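Local coordinates for antigen MTB48, Mycobacterial protein (PDB 4WJ1) that is a substrate of the mycobacterial ESX-1 type VII secretion system and is probably involved in DNA conjugation, at least in the recipient strain, at residues 49-54 with 126-131; 44-49 with 154-159; 162-167 with 212-217; 62-67 with 201-206. One frame throughout, in Å; residues are numbered along the deposited sequence.

How the interactions relate
Interactions 2, 3 and 4 are buried contacts between helices, whereas interaction 1 is a partly buried seat for a loop on helix 40-96. That helix serves interactions 1, 2 and 4. Interactions 2 and 4 pair it with helix 154-178 and helix 187-230, respectively, and interaction 3 joins those two to each other. Leu49 is shared by the segments of interactions 1 and 2, and its CD2 also meets Leu213 of interaction 3. No direct hydrogen bond crosses any of the four. Interaction 2 uses selenium and an aromatic edge, and interaction 3 a methyl over an indole. Interaction 4 adds a water bridge, and interaction 1 rests on an alanine methyl against a tyrosine ring and a proline.

Interaction 1 of 4, residues 49-54 with 126-131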
loop_
_atom_site.group_PDB
_atom_site.type_symbol
_atom_site.label_atom_id
_atom_site.label_comp_id
_atom_site.label_asym_id
_atom_site.label_seq_id
_atom_site.Cartn_x
_atom_site.Cartn_y
_atom_site.Cartn_z
ATOM N N LEU A 49 3.908 -10.652 -6.662
ATOM C CA LEU A 49 3.282 -9.350 -6.805
ATOM C C LEU A 49 1.943 -9.296 -6.091
ATOM O O LEU A 49 1.608 -8.284 -5.490
ATOM C CB LEU A 49 3.096 -8.990 -8.269
ATOM C CG LEU A 49 4.393 -8.698 -9.010
ATOM C CD1 LEU A 49 4.141 -8.627 -10.523
ATOM C CD2 LEU A 49 5.011 -7.413 -8.506
HETATM N N MSE A 50 1.175 -10.377 -6.156
HETATM C CA MSE A 50 -0.114 -10.401 -5.484
HETATM C C MSE A 50 0.095 -10.331 -3.966
HETATM O O MSE A 50 -0.679 -9.702 -3.246
HETATM C CB MSE A 50 -0.906 -11.657 -5.856
HETATM C CG MSE A 50 -1.354 -11.737 -7.308
HETATM SE SE MSE A 50 -2.220 -10.113 -8.002
HETATM C CE MSE A 50 -0.636 -9.373 -8.877
ATOM N N ALA A 51 1.146 -10.981 -3.489
ATOM C CA ALA A 51 1.404 -11.036 -2.057
ATOM C C ALA A 51 1.786 -9.646 -1.551
ATOM O O ALA A 51 1.319 -9.206 -0.511
ATOM C CB ALA A 51 2.493 -12.045 -1.741
ATOM N N SER A 52 2.619 -8.952 -2.315
ATOM C CA SER A 52 2.963 -7.580 -2.002
ATOM C C SER A 52 1.725 -6.689 -2.001
ATOM O O SER A 52 1.542 -5.895 -1.087
ATOM C CB SER A 52 3.998 -7.054 -2.992
ATOM O OG SER A 52 5.259 -7.681 -2.772
ATOM N N ALA A 53 0.874 -6.829 -3.016
ATOM C CA ALA A 53 -0.334 -6.023 -3.107
ATOM C C ALA A 53 -1.214 -6.242 -1.879
ATOM O O ALA A 53 -1.741 -5.293 -1.308
ATOM C CB ALA A 53 -1.115 -6.349 -4.383
ATOM N N ALA A 54 -1.371 -7.503 -1.486
ATOM C CA ALA A 54 -2.175 -7.849 -0.327
ATOM C C ALA A 54 -1.568 -7.260 0.958
ATOM O O ALA A 54 -2.294 -6.776 1.822
ATOM C CB ALA A 54 -2.308 -9.360 -0.210
ATOM N N GLU A 126 2.767 -15.221 4.118
ATOM C CA GLU A 126 4.074 -15.752 3.777
ATOM C C GLU A 126 4.358 -15.454 2.313
ATOM O O GLU A 126 3.555 -15.751 1.428
ATOM C CB GLU A 126 4.190 -17.255 4.064
ATOM C CG GLU A 126 5.575 -17.618 4.614
ATOM C CD GLU A 126 6.051 -19.009 4.216
ATOM O OE1 GLU A 126 5.202 -19.868 3.896
ATOM O OE2 GLU A 126 7.282 -19.239 4.218
ATOM N N TYR A 127 5.508 -14.840 2.081
ATOM C CA TYR A 127 5.904 -14.415 0.756
ATOM C C TYR A 127 6.417 -15.617 -0.030
ATOM O O TYR A 127 7.279 -16.361 0.445
ATOM C CB TYR A 127 6.962 -13.324 0.862
ATOM C CG TYR A 127 7.304 -12.617 -0.419
ATOM C CD1 TYR A 127 6.437 -11.672 -0.969
ATOM C CD2 TYR A 127 8.509 -12.868 -1.068
ATOM C CE1 TYR A 127 6.756 -11.003 -2.137
ATOM C CE2 TYR A 127 8.837 -12.211 -2.243
ATOM C CZ TYR A 127 7.958 -11.284 -2.772
ATOM O OH TYR A 127 8.292 -10.629 -3.936
ATOM N N PRO A 128 5.863 -15.830 -1.227
ATOM C CA PRO A 128 6.194 -16.999 -2.049
ATOM C C PRO A 128 7.657 -16.993 -2.484
ATOM O O PRO A 128 8.239 -15.917 -2.635
ATOM C CB PRO A 128 5.266 -16.850 -3.256
ATOM C CG PRO A 128 4.217 -15.875 -2.833
ATOM C CD PRO A 128 4.888 -14.950 -1.886
ATOM N N SER A 129 8.239 -18.173 -2.681
ATOM C CA SER A 129 9.619 -18.268 -3.153
ATOM C C SER A 129 9.707 -19.089 -4.445
ATOM O O SER A 129 9.113 -20.164 -4.548
ATOM C CB SER A 129 10.511 -18.881 -2.071
ATOM O OG SER A 129 10.128 -20.221 -1.820
ATOM N N ALA A 130 10.457 -18.582 -5.423
ATOM C CA ALA A 130 10.580 -19.239 -6.727
ATOM C C ALA A 130 11.277 -20.594 -6.642
ATOM O O ALA A 130 11.838 -20.963 -5.610
ATOM C CB ALA A 130 11.327 -18.334 -7.713
ATOM N N ALA A 131 11.224 -21.335 -7.743
ATOM C CA ALA A 131 11.954 -22.589 -7.860
ATOM C C ALA A 131 13.445 -22.299 -7.983
ATOM O O ALA A 131 13.844 -21.373 -8.697
ATOM C CB ALA A 131 11.457 -23.395 -9.071
#
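Ala51 meets both Tyr127 and Pro128 with its single methyl group. CB lies 3.8 Å from CD of Pro128 and 4.0 Å from CD1 of Tyr127. It comes at the phenol ring obliquely. Ser52, the next residue of the helix, meets the same side of that ring. Its OG sits at the ring edge, near the ring plane, 3.7 Å from CE1 of Tyr127. The tyrosine therefore lies alongside one turn of helix, with CD1 and CE1 as its touching atoms. Tyr127 CG is anti to the backbone N (chi1 -170°), which brings CD1 and CE1 up to Ala51 and Ser52.

The contact lays an extended loop against a long helix of the PE part of EspB. The loop connects helix 40-96 with helix 139-147. It has no regular structure here. No hydrogen bond crosses between the two segments, and the direct contacts are side-chain packing. Just beyond this contact, Tyr127 also touches Lys48, Pro128 touches Ser47, and Ala130 touches Ser44 and Lys48.

The Ser52 hydroxyl makes no hydrogen bond to the loop segment 126-131. It has a weak hydrogen bond with the backbone N of Ile278 instead. Ser52 OG stands beside its own backbone N (chi1 -70°), and this puts it at the Tyr127 edge. The tyrosine also packs on Glu277.

Interaction 2 of 4, residues 44-49 with 154-159; sequences SVYSKL and LSMKYF
Met156, a selenomethionine, touches Tyr46 and Leu49 with two different atoms. Its SE lies at the edge of the Tyr46 ring, 3.8 Å from CD1 and 4.0 Å from CE1 of that tyrosine. The selenium is in the ring plane, with its direction from the centroid 85° off the ring normal. This is an edge-on Met-aromatic contact. The terminal CE reaches the Leu49 methyl CD1 at 3.6 Å. The bends of Met156 at chi2 and chi3 turn CE toward Leu49 while SE stays at the Tyr46 edge.

Phe159 lies one turn further along the helix. Its CZ is 4.0 Å from the Leu49 backbone O, and CE1 is 4.4 Å from Leu49 CB. These are looser contacts, and the carbonyl oxygen meets the ring obliquely.

Residues of the next shell hold or pack on these groups. Tyr46 OH is hydrogen-bonded to the backbone O of Ala33, which holds the far end of the ring. Phe159 meets the ring of Trp163, and Met156 also packs on Met50. Leu49 lies between helices, since it touches Leu213 and Phe220 of helix 187-230 as well.

The two helix axes stay 12.7 Å apart and run in the same general direction, at 29°. Long side chains fill this distance. The contact joins a PE helix to a PPE helix within the all-helical bundle of EspB, where both parts belong to one chain.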
loop_
_atom_site.group_PDB
_atom_site.type_symbol
_atom_site.label_atom_id
_atom_site.label_comp_id
_atom_site.label_asym_id
_atom_site.label_seq_id
_atom_site.Cartn_x
_atom_site.Cartn_y
_atom_site.Cartn_z
ATOM N N SER A 44 5.138 -17.766 -10.396
ATOM C CA SER A 44 5.965 -17.450 -9.257
ATOM C C SER A 44 6.009 -15.951 -9.091
ATOM O O SER A 44 5.684 -15.437 -8.022
ATOM C CB SER A 44 7.368 -18.014 -9.425
ATOM O OG SER A 44 8.226 -17.456 -8.442
ATOM N N VAL A 45 6.397 -15.252 -10.157
ATOM C CA VAL A 45 6.472 -13.795 -10.118
ATOM C C VAL A 45 5.096 -13.214 -9.800
ATOM O O VAL A 45 4.967 -12.338 -8.956
ATOM C CB VAL A 45 7.000 -13.222 -11.437
ATOM C CG1 VAL A 45 6.868 -11.707 -11.456
ATOM C CG2 VAL A 45 8.449 -13.625 -11.630
ATOM N N TYR A 46 4.067 -13.739 -10.447
ATOM C CA TYR A 46 2.700 -13.306 -10.175
ATOM C C TYR A 46 2.298 -13.401 -8.703
ATOM O O TYR A 46 1.754 -12.458 -8.140
ATOM C CB TYR A 46 1.722 -14.126 -10.993
ATOM C CG TYR A 46 0.291 -13.892 -10.632
ATOM C CD1 TYR A 46 -0.389 -12.754 -11.092
ATOM C CD2 TYR A 46 -0.403 -14.814 -9.860
ATOM C CE1 TYR A 46 -1.723 -12.542 -10.777
ATOM C CE2 TYR A 46 -1.725 -14.607 -9.524
ATOM C CZ TYR A 46 -2.383 -13.478 -9.990
ATOM O OH TYR A 46 -3.699 -13.289 -9.653
ATOM N N SER A 47 2.538 -14.551 -8.094
ATOM C CA SER A 47 2.087 -14.765 -6.741
ATOM C C SER A 47 2.853 -13.836 -5.796
ATOM O O SER A 47 2.336 -13.449 -4.743
ATOM C CB SER A 47 2.259 -16.226 -6.337
ATOM O OG SER A 47 3.628 -16.571 -6.315
ATOM N N LYS A 48 4.070 -13.462 -6.185
ATOM C CA LYS A 48 4.856 -12.499 -5.406
ATOM C C LYS A 48 4.210 -11.126 -5.457
ATOM O O LYS A 48 3.975 -10.508 -4.422
ATOM C CB LYS A 48 6.301 -12.424 -5.914
ATOM C CG LYS A 48 7.088 -13.691 -5.626
ATOM C CD LYS A 48 8.564 -13.569 -5.950
ATOM C CE LYS A 48 9.282 -14.873 -5.611
ATOM N NZ LYS A 48 10.750 -14.791 -5.825
ATOM N N LEU A 49 3.908 -10.652 -6.662
ATOM C CA LEU A 49 3.282 -9.350 -6.805
ATOM C C LEU A 49 1.943 -9.296 -6.091
ATOM O O LEU A 49 1.608 -8.284 -5.490
ATOM C CB LEU A 49 3.096 -8.990 -8.269
ATOM C CG LEU A 49 4.393 -8.698 -9.010
ATOM C CD1 LEU A 49 4.141 -8.627 -10.523
ATOM C CD2 LEU A 49 5.011 -7.413 -8.506
ATOM N N LEU A 154 -2.461 -8.031 -20.298
ATOM C CA LEU A 154 -3.280 -6.841 -20.099
ATOM C C LEU A 154 -3.760 -6.669 -18.669
ATOM O O LEU A 154 -3.860 -5.539 -18.192
ATOM C CB LEU A 154 -4.490 -6.870 -21.033
ATOM C CG LEU A 154 -4.128 -6.852 -22.515
ATOM C CD1 LEU A 154 -5.382 -6.978 -23.368
ATOM C CD2 LEU A 154 -3.375 -5.570 -22.822
ATOM N N SER A 155 -4.094 -7.777 -18.007
ATOM C CA SER A 155 -4.542 -7.716 -16.616
ATOM C C SER A 155 -3.423 -7.161 -15.736
ATOM O O SER A 155 -3.610 -6.176 -15.021
ATOM C CB SER A 155 -4.982 -9.090 -16.109
ATOM O OG SER A 155 -5.449 -9.003 -14.769
HETATM N N MSE A 156 -2.253 -7.787 -15.835
HETATM C CA MSE A 156 -1.079 -7.351 -15.105
HETATM C C MSE A 156 -0.719 -5.913 -15.432
HETATM O O MSE A 156 -0.367 -5.141 -14.540
HETATM C CB MSE A 156 0.099 -8.285 -15.388
HETATM C CG MSE A 156 -0.018 -9.603 -14.631
HETATM SE SE MSE A 156 -0.243 -9.350 -12.694
HETATM C CE MSE A 156 1.145 -8.052 -12.378
ATOM N N LYS A 157 -0.842 -5.530 -16.695
ATOM C CA LYS A 157 -0.523 -4.158 -17.074
ATOM C C LYS A 157 -1.520 -3.180 -16.463
ATOM O O LYS A 157 -1.151 -2.084 -16.073
ATOM C CB LYS A 157 -0.476 -4.007 -18.592
ATOM C CG LYS A 157 0.821 -4.545 -19.194
ATOM C CD LYS A 157 0.727 -4.757 -20.696
ATOM C CE LYS A 157 2.074 -5.199 -21.259
ATOM N NZ LYS A 157 1.939 -5.834 -22.610
ATOM N N TYR A 158 -2.778 -3.579 -16.346
ATOM C CA TYR A 158 -3.751 -2.687 -15.746
ATOM C C TYR A 158 -3.491 -2.554 -14.228
ATOM O O TYR A 158 -3.607 -1.477 -13.647
ATOM C CB TYR A 158 -5.157 -3.187 -16.002
ATOM C CG TYR A 158 -6.187 -2.175 -15.623
ATOM C CD1 TYR A 158 -6.026 -0.847 -15.977
ATOM C CD2 TYR A 158 -7.328 -2.540 -14.909
ATOM C CE1 TYR A 158 -6.968 0.101 -15.627
ATOM C CE2 TYR A 158 -8.273 -1.601 -14.552
ATOM C CZ TYR A 158 -8.090 -0.280 -14.922
ATOM O OH TYR A 158 -9.033 0.660 -14.578
ATOM N N PHE A 159 -3.165 -3.687 -13.616
ATOM C CA PHE A 159 -2.764 -3.785 -12.232
ATOM C C PHE A 159 -1.607 -2.832 -11.997
ATOM O O PHE A 159 -1.625 -2.039 -11.057
ATOM C CB PHE A 159 -2.397 -5.248 -11.926
ATOM C CG PHE A 159 -1.648 -5.473 -10.613
ATOM C CD1 PHE A 159 -0.264 -5.395 -10.562
ATOM C CD2 PHE A 159 -2.330 -5.858 -9.464
ATOM C CE1 PHE A 159 0.420 -5.652 -9.385
ATOM C CE2 PHE A 159 -1.656 -6.110 -8.281
ATOM C CZ PHE A 159 -0.276 -6.002 -8.239
#

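Interaction 3 of 4, residues 162-167 with 212-217; sequences QWRDYQ and RLAQEA
Trp163 and Leu213 carry most of the buried surface, and they meet as methyl on ring face. The Leu213 methyl CD2 lies over the five-membered ring of Trp163, 3.5 Å from its centroid. The direction is only 12° off the ring normal, so this is a well-centred CH-pi contact. Leu213 CD2 is also 3.5 Å from Trp163 CD2. The leucine CG is anti to its backbone N (chi1 174°), which extends the branch across the helix interface to the indole.

Ala214 is the third main residue. Its CB fits against the backbone of the other helix, 3.6 Å from N of Arg164, and equally near CB of that arginine. With no longer side chain between them, the backbones come close: CA of Arg164 and CA of Ala214 are 5.1 Å apart.

The helices run nearly antiparallel, at 157°, and their axes approach to 8.0 Å. They are consecutive in the chain and form a helical hairpin of the PPE part of EspB. Trp163 also packs on Ala53 and Phe60 of helix 40-96, so the hairpin and the PE helix share this apolar layer.

At the exposed margin only the base of Arg164 joins the contact. Its guanidinium turns away to its sequence neighbour Asp165, where NE and OD1 form a salt bridge. OD1 lies in the guanidinium plane, while NE meets it from above the carboxylate plane.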
loop_
_atom_site.group_PDB
_atom_site.type_symbol
_atom_site.label_atom_id
_atom_site.label_comp_id
_atom_site.label_asym_id
_atom_site.label_seq_id
_atom_site.Cartn_x
_atom_site.Cartn_y
_atom_site.Cartn_z
ATOM N N GLN A 162 -2.787 0.685 -12.124
ATOM C CA GLN A 162 -3.608 1.050 -10.982
ATOM C C GLN A 162 -2.770 1.373 -9.747
ATOM O O GLN A 162 -3.078 2.288 -8.995
ATOM C CB GLN A 162 -4.584 -0.067 -10.646
ATOM C CG GLN A 162 -5.704 -0.258 -11.628
ATOM C CD GLN A 162 -6.701 -1.249 -11.116
ATOM O OE1 GLN A 162 -7.715 -0.865 -10.564
ATOM N NE2 GLN A 162 -6.406 -2.543 -11.273
ATOM N N TRP A 163 -1.716 0.597 -9.543
ATOM C CA TRP A 163 -0.863 0.790 -8.402
ATOM C C TRP A 163 -0.054 2.051 -8.598
ATOM O O TRP A 163 0.040 2.882 -7.687
ATOM C CB TRP A 163 0.027 -0.424 -8.176
ATOM C CG TRP A 163 -0.704 -1.438 -7.376
ATOM C CD1 TRP A 163 -1.307 -2.582 -7.830
ATOM C CD2 TRP A 163 -0.961 -1.387 -5.966
ATOM N NE1 TRP A 163 -1.903 -3.257 -6.784
ATOM C CE2 TRP A 163 -1.705 -2.538 -5.631
ATOM C CE3 TRP A 163 -0.623 -0.485 -4.952
ATOM C CZ2 TRP A 163 -2.118 -2.803 -4.335
ATOM C CZ3 TRP A 163 -1.031 -0.752 -3.668
ATOM C CH2 TRP A 163 -1.770 -1.899 -3.366
ATOM N N ARG A 164 0.498 2.217 -9.791
ATOM C CA ARG A 164 1.266 3.414 -10.090
ATOM C C ARG A 164 0.453 4.664 -9.789
ATOM O O ARG A 164 0.958 5.626 -9.212
ATOM C CB ARG A 164 1.704 3.423 -11.545
ATOM C CG ARG A 164 2.474 4.661 -11.958
ATOM C CD ARG A 164 2.519 4.766 -13.473
ATOM N NE ARG A 164 1.182 5.010 -14.001
ATOM C CZ ARG A 164 0.731 4.549 -15.163
ATOM N NH1 ARG A 164 1.520 3.811 -15.938
ATOM N NH2 ARG A 164 -0.515 4.823 -15.544
ATOM N N ASP A 165 -0.820 4.634 -10.150
ATOM C CA ASP A 165 -1.631 5.831 -10.040
ATOM C C ASP A 165 -2.188 6.040 -8.668
ATOM O O ASP A 165 -2.718 7.110 -8.368
ATOM C CB ASP A 165 -2.761 5.778 -11.033
ATOM C CG ASP A 165 -2.272 5.894 -12.444
ATOM O OD1 ASP A 165 -1.192 6.467 -12.695
ATOM O OD2 ASP A 165 -2.984 5.417 -13.310
ATOM N N TYR A 166 -2.066 5.020 -7.832
ATOM C CA TYR A 166 -2.545 5.113 -6.466
ATOM C C TYR A 166 -1.537 5.866 -5.606
ATOM O O TYR A 166 -1.871 6.364 -4.537
ATOM C CB TYR A 166 -2.792 3.729 -5.894
ATOM C CG TYR A 166 -3.742 3.723 -4.723
ATOM C CD1 TYR A 166 -4.997 4.311 -4.828
ATOM C CD2 TYR A 166 -3.396 3.115 -3.520
ATOM C CE1 TYR A 166 -5.875 4.302 -3.767
ATOM C CE2 TYR A 166 -4.275 3.091 -2.460
ATOM C CZ TYR A 166 -5.512 3.685 -2.593
ATOM O OH TYR A 166 -6.400 3.665 -1.552
ATOM N N GLN A 167 -0.299 5.929 -6.086
ATOM C CA GLN A 167 0.762 6.580 -5.354
ATOM C C GLN A 167 0.346 8.006 -5.067
ATOM O O GLN A 167 0.408 8.464 -3.931
ATOM C CB GLN A 167 2.077 6.552 -6.135
ATOM C CG GLN A 167 2.983 7.731 -5.815
ATOM C CD GLN A 167 4.457 7.409 -5.984
ATOM O OE1 GLN A 167 4.836 6.576 -6.817
ATOM N NE2 GLN A 167 5.300 8.049 -5.166
ATOM N N ARG A 212 6.797 1.581 -6.041
ATOM C CA ARG A 212 7.703 0.447 -6.102
ATOM C C ARG A 212 6.996 -0.817 -6.596
ATOM O O ARG A 212 7.589 -1.611 -7.324
ATOM C CB ARG A 212 8.354 0.199 -4.728
ATOM C CG ARG A 212 9.283 1.340 -4.278
ATOM C CD ARG A 212 10.033 1.043 -2.965
ATOM N NE ARG A 212 10.801 -0.194 -3.075
ATOM C CZ ARG A 212 10.762 -1.196 -2.196
ATOM N NH1 ARG A 212 10.000 -1.109 -1.105
ATOM N NH2 ARG A 212 11.499 -2.286 -2.407
ATOM N N LEU A 213 5.740 -1.016 -6.208
ATOM C CA LEU A 213 5.029 -2.209 -6.657
ATOM C C LEU A 213 4.795 -2.104 -8.172
ATOM O O LEU A 213 5.000 -3.063 -8.912
ATOM C CB LEU A 213 3.712 -2.383 -5.897
ATOM C CG LEU A 213 2.819 -3.529 -6.377
ATOM C CD1 LEU A 213 3.605 -4.819 -6.439
ATOM C CD2 LEU A 213 1.583 -3.678 -5.483
ATOM N N ALA A 214 4.421 -0.915 -8.629
ATOM C CA ALA A 214 4.241 -0.684 -10.044
ATOM C C ALA A 214 5.536 -0.942 -10.816
ATOM O O ALA A 214 5.508 -1.522 -11.892
ATOM C CB ALA A 214 3.728 0.734 -10.291
ATOM N N GLN A 215 6.674 -0.534 -10.269
ATOM C CA GLN A 215 7.939 -0.776 -10.957
ATOM C C GLN A 215 8.200 -2.273 -11.049
ATOM O O GLN A 215 8.633 -2.771 -12.089
ATOM C CB GLN A 215 9.105 -0.070 -10.256
ATOM C CG GLN A 215 9.114 1.454 -10.434
ATOM C CD GLN A 215 10.232 2.158 -9.634
ATOM O OE1 GLN A 215 10.532 1.795 -8.484
ATOM N NE2 GLN A 215 10.839 3.177 -10.245
ATOM N N GLU A 216 7.920 -2.992 -9.965
ATOM C CA GLU A 216 8.085 -4.436 -9.962
ATOM C C GLU A 216 7.174 -5.073 -11.014
ATOM O O GLU A 216 7.602 -5.943 -11.768
ATOM C CB GLU A 216 7.804 -5.008 -8.572
ATOM C CG GLU A 216 8.775 -4.528 -7.471
ATOM C CD GLU A 216 10.243 -4.653 -7.885
ATOM O OE1 GLU A 216 10.841 -5.717 -7.638
ATOM O OE2 GLU A 216 10.801 -3.690 -8.457
ATOM N N ALA A 217 5.926 -4.617 -11.080
ATOM C CA ALA A 217 4.981 -5.128 -12.068
ATOM C C ALA A 217 5.446 -4.779 -13.486
ATOM O O ALA A 217 5.353 -5.602 -14.397
ATOM C CB ALA A 217 3.572 -4.577 -11.810
#

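Interaction 4 of 4, residues 62-67 with 201-206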
loop_
_atom_site.group_PDB
_atom_site.type_symbol
_atom_site.label_atom_id
_atom_site.label_comp_id
_atom_site.label_asym_id
_atom_site.label_seq_id
_atom_site.Cartn_x
_atom_site.Cartn_y
_atom_site.Cartn_z
ATOM N N ALA A 62 -4.433 -0.697 8.284
ATOM C CA ALA A 62 -3.895 -0.346 9.595
ATOM C C ALA A 62 -3.722 1.169 9.668
ATOM O O ALA A 62 -4.026 1.790 10.688
ATOM C CB ALA A 62 -2.585 -1.053 9.851
ATOM N N GLY A 63 -3.277 1.753 8.557
ATOM C CA GLY A 63 -3.130 3.190 8.431
ATOM C C GLY A 63 -4.428 3.918 8.710
ATOM O O GLY A 63 -4.462 4.868 9.496
ATOM N N ASP A 64 -5.502 3.459 8.079
ATOM C CA ASP A 64 -6.840 3.989 8.336
ATOM C C ASP A 64 -7.177 3.996 9.823
ATOM O O ASP A 64 -7.759 4.949 10.322
ATOM C CB ASP A 64 -7.896 3.177 7.589
ATOM C CG ASP A 64 -7.816 3.350 6.067
ATOM O OD1 ASP A 64 -7.213 4.340 5.600
ATOM O OD2 ASP A 64 -8.389 2.504 5.339
ATOM N N ARG A 65 -6.800 2.929 10.523
ATOM C CA ARG A 65 -7.113 2.791 11.926
ATOM C C ARG A 65 -6.443 3.932 12.682
ATOM O O ARG A 65 -7.063 4.592 13.505
ATOM C CB ARG A 65 -6.651 1.431 12.454
ATOM C CG ARG A 65 -6.735 1.300 13.965
ATOM C CD ARG A 65 -8.126 1.660 14.457
ATOM N NE ARG A 65 -9.133 0.687 14.038
ATOM C CZ ARG A 65 -9.253 -0.533 14.553
ATOM N NH1 ARG A 65 -8.428 -0.939 15.504
ATOM N NH2 ARG A 65 -10.196 -1.350 14.119
ATOM N N GLU A 66 -5.183 4.183 12.351
ATOM C CA GLU A 66 -4.429 5.248 12.971
ATOM C C GLU A 66 -5.024 6.634 12.759
ATOM O O GLU A 66 -5.005 7.466 13.670
ATOM C CB GLU A 66 -2.997 5.192 12.474
ATOM C CG GLU A 66 -2.297 3.923 12.982
ATOM C CD GLU A 66 -2.445 3.692 14.517
ATOM O OE1 GLU A 66 -2.616 4.678 15.291
ATOM O OE2 GLU A 66 -2.390 2.507 14.944
ATOM N N GLY A 67 -5.573 6.874 11.578
ATOM C CA GLY A 67 -6.180 8.156 11.296
ATOM C C GLY A 67 -7.352 8.334 12.230
ATOM O O GLY A 67 -7.543 9.399 12.815
ATOM N N THR A 201 3.496 11.629 6.913
ATOM C CA THR A 201 4.712 11.259 6.219
ATOM C C THR A 201 4.671 9.796 5.815
ATOM O O THR A 201 5.213 9.405 4.785
ATOM C CB THR A 201 5.923 11.557 7.100
ATOM O OG1 THR A 201 6.205 12.949 6.988
ATOM C CG2 THR A 201 7.155 10.791 6.672
ATOM N N TRP A 202 4.005 8.990 6.629
ATOM C CA TRP A 202 3.955 7.568 6.386
ATOM C C TRP A 202 3.072 7.271 5.167
ATOM O O TRP A 202 3.386 6.415 4.353
ATOM C CB TRP A 202 3.444 6.852 7.622
ATOM C CG TRP A 202 3.201 5.401 7.442
ATOM C CD1 TRP A 202 4.096 4.394 7.608
ATOM C CD2 TRP A 202 1.961 4.786 7.085
ATOM N NE1 TRP A 202 3.494 3.177 7.368
ATOM C CE2 TRP A 202 2.181 3.394 7.042
ATOM C CE3 TRP A 202 0.686 5.277 6.791
ATOM C CZ2 TRP A 202 1.174 2.487 6.729
ATOM C CZ3 TRP A 202 -0.319 4.374 6.476
ATOM C CH2 TRP A 202 -0.067 2.992 6.452
ATOM N N TRP A 203 1.973 8.000 5.051
ATOM C CA TRP A 203 1.104 7.858 3.904
ATOM C C TRP A 203 1.873 8.153 2.623
ATOM O O TRP A 203 1.739 7.432 1.642
ATOM C CB TRP A 203 -0.108 8.766 4.035
ATOM C CG TRP A 203 -1.218 8.133 4.798
ATOM C CD1 TRP A 203 -1.819 8.621 5.911
ATOM C CD2 TRP A 203 -1.879 6.890 4.498
ATOM N NE1 TRP A 203 -2.810 7.767 6.336
ATOM C CE2 TRP A 203 -2.869 6.696 5.484
ATOM C CE3 TRP A 203 -1.736 5.927 3.486
ATOM C CZ2 TRP A 203 -3.707 5.579 5.498
ATOM C CZ3 TRP A 203 -2.561 4.810 3.510
ATOM C CH2 TRP A 203 -3.537 4.649 4.501
ATOM N N ALA A 204 2.699 9.190 2.643
ATOM C CA ALA A 204 3.535 9.496 1.498
ATOM C C ALA A 204 4.501 8.350 1.212
ATOM O O ALA A 204 4.765 8.039 0.053
ATOM C CB ALA A 204 4.286 10.759 1.722
ATOM N N ASP A 205 5.024 7.720 2.257
ATOM C CA ASP A 205 5.872 6.539 2.067
ATOM C C ASP A 205 5.060 5.402 1.458
ATOM O O ASP A 205 5.541 4.681 0.587
ATOM C CB ASP A 205 6.506 6.083 3.388
ATOM C CG ASP A 205 7.403 7.151 4.002
ATOM O OD1 ASP A 205 7.757 8.106 3.275
ATOM O OD2 ASP A 205 7.758 7.042 5.203
HETATM N N MSE A 206 3.822 5.250 1.914
HETATM C CA MSE A 206 2.953 4.235 1.373
HETATM C C MSE A 206 2.711 4.492 -0.123
HETATM O O MSE A 206 2.666 3.556 -0.921
HETATM C CB MSE A 206 1.642 4.192 2.153
HETATM C CG MSE A 206 1.790 3.541 3.513
HETATM SE SE MSE A 206 2.785 1.851 3.466
HETATM C CE MSE A 206 4.490 2.504 4.156
HETATM O O HOH W 1 -4.821 7.304 8.165
#
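Gly63 is met by two indoles at once, those of Trp202 and Trp203. The tight part of the contact is here. CZ3 of Trp202 lies 3.6 Å from CA of Gly63, and CZ2 of Trp203 lies 3.7 Å from C of the same glycine. Both rings approach obliquely. Glycine has no side chain, so the six-membered rings can rest directly on the main chain. The two indoles also pack on each other. CZ3 of Trp202 sits 3.4 Å above the plane of the Trp203 ring, over its centre. The first torsions differ, with CG of Trp202 anti to its backbone N (chi1 173°) and that of Trp203 beside it (chi1 -87°). This brings the neighbouring rings together. Met206 CG lies over one face of the Trp202 ring, toward its rim.

The looser side is polar. Asp64 is partly exposed and gives the contact less surface than Gly63, although its OD1 comes as near, 3.7 Å from CZ2 of Trp203. Carboxylate and ring planes are 36° apart. The stronger partner of Asp64 is Arg26, whose NH2 forms a salt bridge with Asp64 OD2. A single water spans the helices here. It accepts from NE1 of Trp203 and donates to O of Gly63, at 2.8 Å each.

The segments are nearly antiparallel, with axes 11.5 Å apart, and join helix 40-96 of the PE part to helix 187-230 of the PPE part. Trp202 NE1 bonds to the O of Gly281. Both indole N-H groups are thus satisfied without a direct bond between the helices.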